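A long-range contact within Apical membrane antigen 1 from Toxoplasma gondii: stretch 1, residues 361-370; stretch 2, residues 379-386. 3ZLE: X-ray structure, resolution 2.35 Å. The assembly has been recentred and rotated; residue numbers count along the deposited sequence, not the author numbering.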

ATOM      1  N   PRO A 361      32.608 -16.069  -3.677  1.00 42.70           N
ATOM      2  CA  PRO A 361      33.894 -16.608  -3.210  1.00 47.18           C
ATOM      3  C   PRO A 361      33.711 -17.970  -2.510  1.00 47.59           C
ATOM      4  O   PRO A 361      32.624 -18.238  -1.972  1.00 57.31           O
ATOM      5  CB  PRO A 361      34.349 -15.542  -2.204  1.00 39.84           C
ATOM      6  CG  PRO A 361      33.078 -14.931  -1.682  1.00 38.86           C
ATOM      7  CD  PRO A 361      31.945 -15.264  -2.636  1.00 35.88           C
ATOM      8  N   CYS A 362      34.735 -18.829  -2.534  1.00 55.47           N
ATOM      9  CA  CYS A 362      34.676 -20.111  -1.801  1.00 50.92           C
ATOM     10  C   CYS A 362      34.815 -19.915  -0.328  1.00 42.43           C
ATOM     11  O   CYS A 362      35.888 -19.577   0.149  1.00 59.45           O
ATOM     12  CB  CYS A 362      35.783 -21.075  -2.224  1.00 60.64           C
ATOM     13  SG  CYS A 362      35.478 -22.004  -3.735  1.00 96.91           S
ATOM     14  N   ASN A 363      33.778 -20.280   0.409  1.00 47.66           N
ATOM     15  CA  ASN A 363      33.830 -20.295   1.862  1.00 57.34           C
ATOM     16  C   ASN A 363      33.534 -21.693   2.366  1.00 68.80           C
ATOM     17  O   ASN A 363      32.433 -22.207   2.174  1.00 65.73           O
ATOM     18  CB  ASN A 363      32.818 -19.315   2.452  1.00 64.93           C
ATOM     19  CG  ASN A 363      33.200 -17.872   2.213  1.00 73.67           C
ATOM     20  OD1 ASN A 363      34.381 -17.543   2.087  1.00 83.09           O
ATOM     21  ND2 ASN A 363      32.202 -16.997   2.155  1.00 73.01           N
ATOM     22  N   ASN A 364      34.535 -22.332   2.961  1.00 64.37           N
ATOM     23  CA  ASN A 364      34.354 -23.663   3.516  1.00 55.92           C
ATOM     24  C   ASN A 364      33.912 -24.653   2.458  1.00 45.62           C
ATOM     25  O   ASN A 364      33.048 -25.493   2.707  1.00 59.18           O
ATOM     26  CB  ASN A 364      33.342 -23.623   4.661  1.00 70.62           C
ATOM     27  CG  ASN A 364      33.880 -22.904   5.892  1.00 78.36           C
ATOM     28  OD1 ASN A 364      34.166 -21.704   5.854  1.00 74.31           O
ATOM     29  ND2 ASN A 364      34.040 -23.646   6.985  1.00 77.05           N
ATOM     30  N   CYS A 365      34.427 -24.469   1.252  1.00 39.03           N
ATOM     31  CA  CYS A 365      34.235 -25.400   0.145  1.00 42.81           C
ATOM     32  C   CYS A 365      32.844 -25.307  -0.543  1.00 43.80           C
ATOM     33  O   CYS A 365      32.563 -26.030  -1.518  1.00 42.85           O
ATOM     34  CB  CYS A 365      34.599 -26.841   0.567  1.00 62.40           C
ATOM     35  SG  CYS A 365      36.384 -27.121   0.900  1.00 59.70           S
ATOM     36  N   VAL A 366      32.077 -24.290  -0.172  1.00 43.20           N
ATOM     37  CA  VAL A 366      30.827 -23.956  -0.896  1.00 44.39           C
ATOM     38  C   VAL A 366      30.866 -22.517  -1.423  1.00 39.87           C
ATOM     39  O   VAL A 366      31.154 -21.582  -0.686  1.00 36.33           O
ATOM     40  CB  VAL A 366      29.582 -24.138   0.010  1.00 37.86           C
ATOM     41  CG1 VAL A 366      28.312 -23.739  -0.733  1.00 40.46           C
ATOM     42  CG2 VAL A 366      29.463 -25.589   0.453  1.00 35.41           C
ATOM     43  N   GLN A 367      30.611 -22.350  -2.709  1.00 39.37           N
ATOM     44  CA  GLN A 367      30.384 -21.014  -3.268  1.00 36.62           C
ATOM     45  C   GLN A 367      28.947 -20.886  -3.802  1.00 41.11           C
ATOM     46  O   GLN A 367      28.348 -21.886  -4.204  1.00 36.00           O
ATOM     47  CB  GLN A 367      31.371 -20.756  -4.398  1.00 31.87           C
ATOM     48  CG  GLN A 367      31.259 -21.727  -5.557  1.00 32.20           C
ATOM     49  CD  GLN A 367      32.354 -21.500  -6.568  1.00 37.95           C
ATOM     50  OE1 GLN A 367      33.059 -20.499  -6.497  1.00 44.83           O
ATOM     51  NE2 GLN A 367      32.487 -22.403  -7.532  1.00 43.03           N
ATOM     52  N   VAL A 368      28.413 -19.661  -3.835  1.00 35.81           N
ATOM     53  CA  VAL A 368      27.073 -19.415  -4.386  1.00 25.67           C
ATOM     54  C   VAL A 368      27.179 -18.963  -5.837  1.00 31.16           C
ATOM     55  O   VAL A 368      28.116 -18.263  -6.201  1.00 40.23           O
ATOM     56  CB  VAL A 368      26.300 -18.420  -3.508  1.00 31.54           C
ATOM     57  CG1 VAL A 368      24.869 -18.208  -4.042  1.00 27.20           C
ATOM     58  CG2 VAL A 368      26.242 -18.956  -2.074  1.00 22.81           C
ATOM     59  N   VAL A 369      26.401 -19.592  -6.713  1.00 29.39           N
ATOM     60  CA  VAL A 369      26.540 -19.379  -8.146  1.00 28.02           C
ATOM     61  C   VAL A 369      25.158 -18.918  -8.628  1.00 36.25           C
ATOM     62  O   VAL A 369      24.138 -19.442  -8.159  1.00 39.68           O
ATOM     63  CB  VAL A 369      27.001 -20.705  -8.846  1.00 34.56           C
ATOM     64  CG1 VAL A 369      26.989 -20.600 -10.352  1.00 30.44           C
ATOM     65  CG2 VAL A 369      28.415 -21.066  -8.421  1.00 32.07           C
ATOM     66  N   THR A 370      25.125 -17.809  -9.374  1.00 38.73           N
ATOM     67  CA  THR A 370      23.891 -17.269  -9.974  1.00 32.98           C
ATOM     68  C   THR A 370      23.949 -17.493 -11.481  1.00 31.45           C
ATOM     69  O   THR A 370      24.916 -17.115 -12.123  1.00 33.64           O
ATOM     70  CB  THR A 370      23.747 -15.741  -9.716  1.00 43.03           C
ATOM     71  OG1 THR A 370      23.968 -15.456  -8.331  1.00 39.05           O
ATOM     72  CG2 THR A 370      22.345 -15.230 -10.095  1.00 39.96           C
ATOM     73  N   GLN A 379      19.855 -19.517  -8.313  1.00 35.81           N
ATOM     74  CA  GLN A 379      20.875 -19.326  -7.305  1.00 32.37           C
ATOM     75  C   GLN A 379      21.090 -20.668  -6.618  1.00 35.49           C
ATOM     76  O   GLN A 379      20.170 -21.202  -6.026  1.00 42.86           O
ATOM     77  CB  GLN A 379      20.403 -18.318  -6.272  1.00 30.99           C
ATOM     78  CG  GLN A 379      21.469 -17.939  -5.248  1.00 33.70           C
ATOM     79  CD  GLN A 379      21.251 -16.564  -4.700  1.00 35.81           C
ATOM     80  OE1 GLN A 379      20.812 -15.684  -5.420  1.00 60.02           O
ATOM     81  NE2 GLN A 379      21.446 -16.396  -3.400  1.00 36.29           N
ATOM     82  N   THR A 380      22.303 -21.198  -6.669  1.00 38.00           N
ATOM     83  CA  THR A 380      22.574 -22.467  -5.981  1.00 43.58           C
ATOM     84  C   THR A 380      23.914 -22.439  -5.280  1.00 35.99           C
ATOM     85  O   THR A 380      24.831 -21.762  -5.716  1.00 37.53           O
ATOM     86  CB  THR A 380      22.610 -23.640  -6.956  1.00 35.05           C
ATOM     87  OG1 THR A 380      23.579 -23.363  -7.964  1.00 41.45           O
ATOM     88  CG2 THR A 380      21.247 -23.862  -7.601  1.00 31.85           C
ATOM     89  N   SER A 381      24.051 -23.262  -4.250  1.00 33.90           N
ATOM     90  CA  SER A 381      25.375 -23.605  -3.727  1.00 32.98           C
ATOM     91  C   SER A 381      26.095 -24.630  -4.593  1.00 35.56           C
ATOM     92  O   SER A 381      25.489 -25.558  -5.087  1.00 48.79           O
ATOM     93  CB  SER A 381      25.253 -24.139  -2.336  1.00 30.14           C
ATOM     94  OG  SER A 381      24.786 -23.140  -1.492  1.00 32.45           O
ATOM     95  N   LYS A 382      27.413 -24.500  -4.668  1.00 40.60           N
ATOM     96  CA  LYS A 382      28.241 -25.343  -5.510  1.00 42.11           C
ATOM     97  C   LYS A 382      29.474 -25.737  -4.732  1.00 44.14           C
ATOM     98  O   LYS A 382      30.085 -24.909  -4.036  1.00 46.42           O
ATOM     99  CB  LYS A 382      28.662 -24.580  -6.767  1.00 44.61           C
ATOM    100  CG  LYS A 382      29.580 -25.363  -7.693  1.00 45.06           C
ATOM    101  CD  LYS A 382      30.005 -24.514  -8.877  1.00 56.89           C
ATOM    102  CE  LYS A 382      31.101 -25.183  -9.682  1.00 64.29           C
ATOM    103  NZ  LYS A 382      31.132 -24.643 -11.073  1.00 81.10           N
ATOM    104  N   ALA A 383      29.863 -26.995  -4.870  1.00 54.38           N
ATOM    105  CA  ALA A 383      31.075 -27.495  -4.225  1.00 47.19           C
ATOM    106  C   ALA A 383      32.281 -26.938  -4.936  1.00 43.39           C
ATOM    107  O   ALA A 383      32.339 -26.903  -6.172  1.00 41.77           O
ATOM    108  CB  ALA A 383      31.106 -29.004  -4.262  1.00 44.30           C
ATOM    109  N   CYS A 384      33.249 -26.471  -4.173  1.00 42.71           N
ATOM    110  CA  CYS A 384      34.366 -25.852  -4.828  1.00 48.97           C
ATOM    111  C   CYS A 384      35.745 -26.226  -4.282  1.00 48.36           C
ATOM    112  O   CYS A 384      36.696 -25.473  -4.434  1.00 46.03           O
ATOM    113  CB  CYS A 384      34.140 -24.341  -4.929  1.00 44.41           C
ATOM    114  SG  CYS A 384      34.024 -23.436  -3.366  1.00 52.77           S
ATOM    115  N   CYS A 385      35.855 -27.431  -3.725  1.00 58.83           N
ATOM    116  CA  CYS A 385      37.158 -28.015  -3.366  1.00 55.54           C
ATOM    117  C   CYS A 385      37.385 -29.328  -4.135  1.00 59.96           C
ATOM    118  O   CYS A 385      37.359 -30.409  -3.549  1.00 80.21           O
ATOM    119  CB  CYS A 385      37.231 -28.256  -1.853  1.00 46.81           C
ATOM    120  SG  CYS A 385      37.321 -26.735  -0.885  1.00 59.98           S
ATOM    121  N   THR A 386      37.598 -29.217  -5.446  1.00 79.21           N
ATOM    122  CA  THR A 386      37.605 -30.380  -6.351  1.00 85.74           C
ATOM    123  C   THR A 386      36.222 -31.020  -6.437  1.00 88.88           C
ATOM    124  O   THR A 386      35.208 -30.319  -6.474  1.00 81.01           O
ATOM    125  CB  THR A 386      38.664 -31.444  -5.950  1.00 89.47           C
ATOM    126  OG1 THR A 386      39.905 -31.156  -6.605  1.00 93.19           O
ATOM    127  CG2 THR A 386      38.210 -32.856  -6.357  1.00 79.58           C
TER
HETATM  128  O   HOH W   1      22.894 -21.892  -9.977  1.00 41.63           O
HETATM  129  O   HOH W   2      22.023 -14.019  -6.999  1.00 44.34           O

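Residues 379-383 and 366-370 form neighbouring antiparallel strands, their N-to-C directions 144° apart and their axes approaching to 4.5 Å. Backbone hydrogen bonds hold the strands together, and two disulfides fasten the loop residues beyond them; the contact buries 665 Å² in total.

Stretch 2 begins at Gln 379, which faces Thr 370 in a non-hydrogen-bonded pair, the CA atoms 4.5 Å apart. Its CA instead approaches the backbone of Val 369, with a CA-H...O contact of 3.4 Å from Gln 379 CA to Val 369 O. The side chain lies on the same face of the sheet as those of Thr 370 and Val 368, and its aliphatic part packs against the valine, Gln 379 CG lying 3.6 Å from Val 368 CG1. The polar end is bridged to Thr 370 by water 2, which donates to Gln 379 OE1 at 2.6 Å and lies 2.8 Å from Thr 370 OG1. Gln 379 NE2 is hydrogen-bonded elsewhere in the structure.

Thr 380 pairs with Val 369 through two backbone hydrogen bonds, Thr 380 N to Val 369 O and Val 369 N to Thr 380 O, both 2.9 Å and nearly straight. On the opposite face from Gln 379, the threonine hydroxyl also reaches this partner through solvent: Thr 380 OG1 donates to water 1 at 2.6 Å, and the water donates in turn to Val 369 O at 3.3 Å. The carbonyl thus accepts from both a backbone amide and a water.

Ser 381 returns to the face of Gln 379, opposite Val 368 in a second non-hydrogen-bonded pair. Here the side-chain contact is diagonal and apolar: Ser 381 CB sits 3.5 Å from Val 366 CG1. Its CA makes a CA-H...O contact with Gln 367, 3.5 Å from Ser 381 CA to Gln 367 O.

At Lys 382 the hydrogen-bonded pattern recurs. Lys 382 N donates to Gln 367 O at 2.8 Å, while Gln 367 N donates to Lys 382 O at 2.9 Å. The lysine side chain is extended, with all four chi angles t, and its methylene chain meets Val 369 on the shared face, Lys 382 CD lying 3.8 Å from Val 369 CG2.

Ala 383 ends the strand opposite Val 366. Ala 383 contributes little buried area, but Ala 383 CA lies 3.4 Å from Cys 365 O in another CA-H...O contact.

Beyond the strand, Cys 384 N donates to the same Cys 365 O at 2.8 Å, and the side chain forms a disulfide, Cys 384 SG to Cys 362 SG at 2.1 Å, with an unusually extended chi3 of -171°. Cys 385 follows with the second, Cys 385 SG to Cys 365 SG at 2.1 Å, whose chi3 of -84° is near the relaxed value. The adjacent cysteines thus tie stretch 2 covalently to both Cys 362 and Cys 365, joining it to the type I' turn that runs from Asn 363 to Val 366.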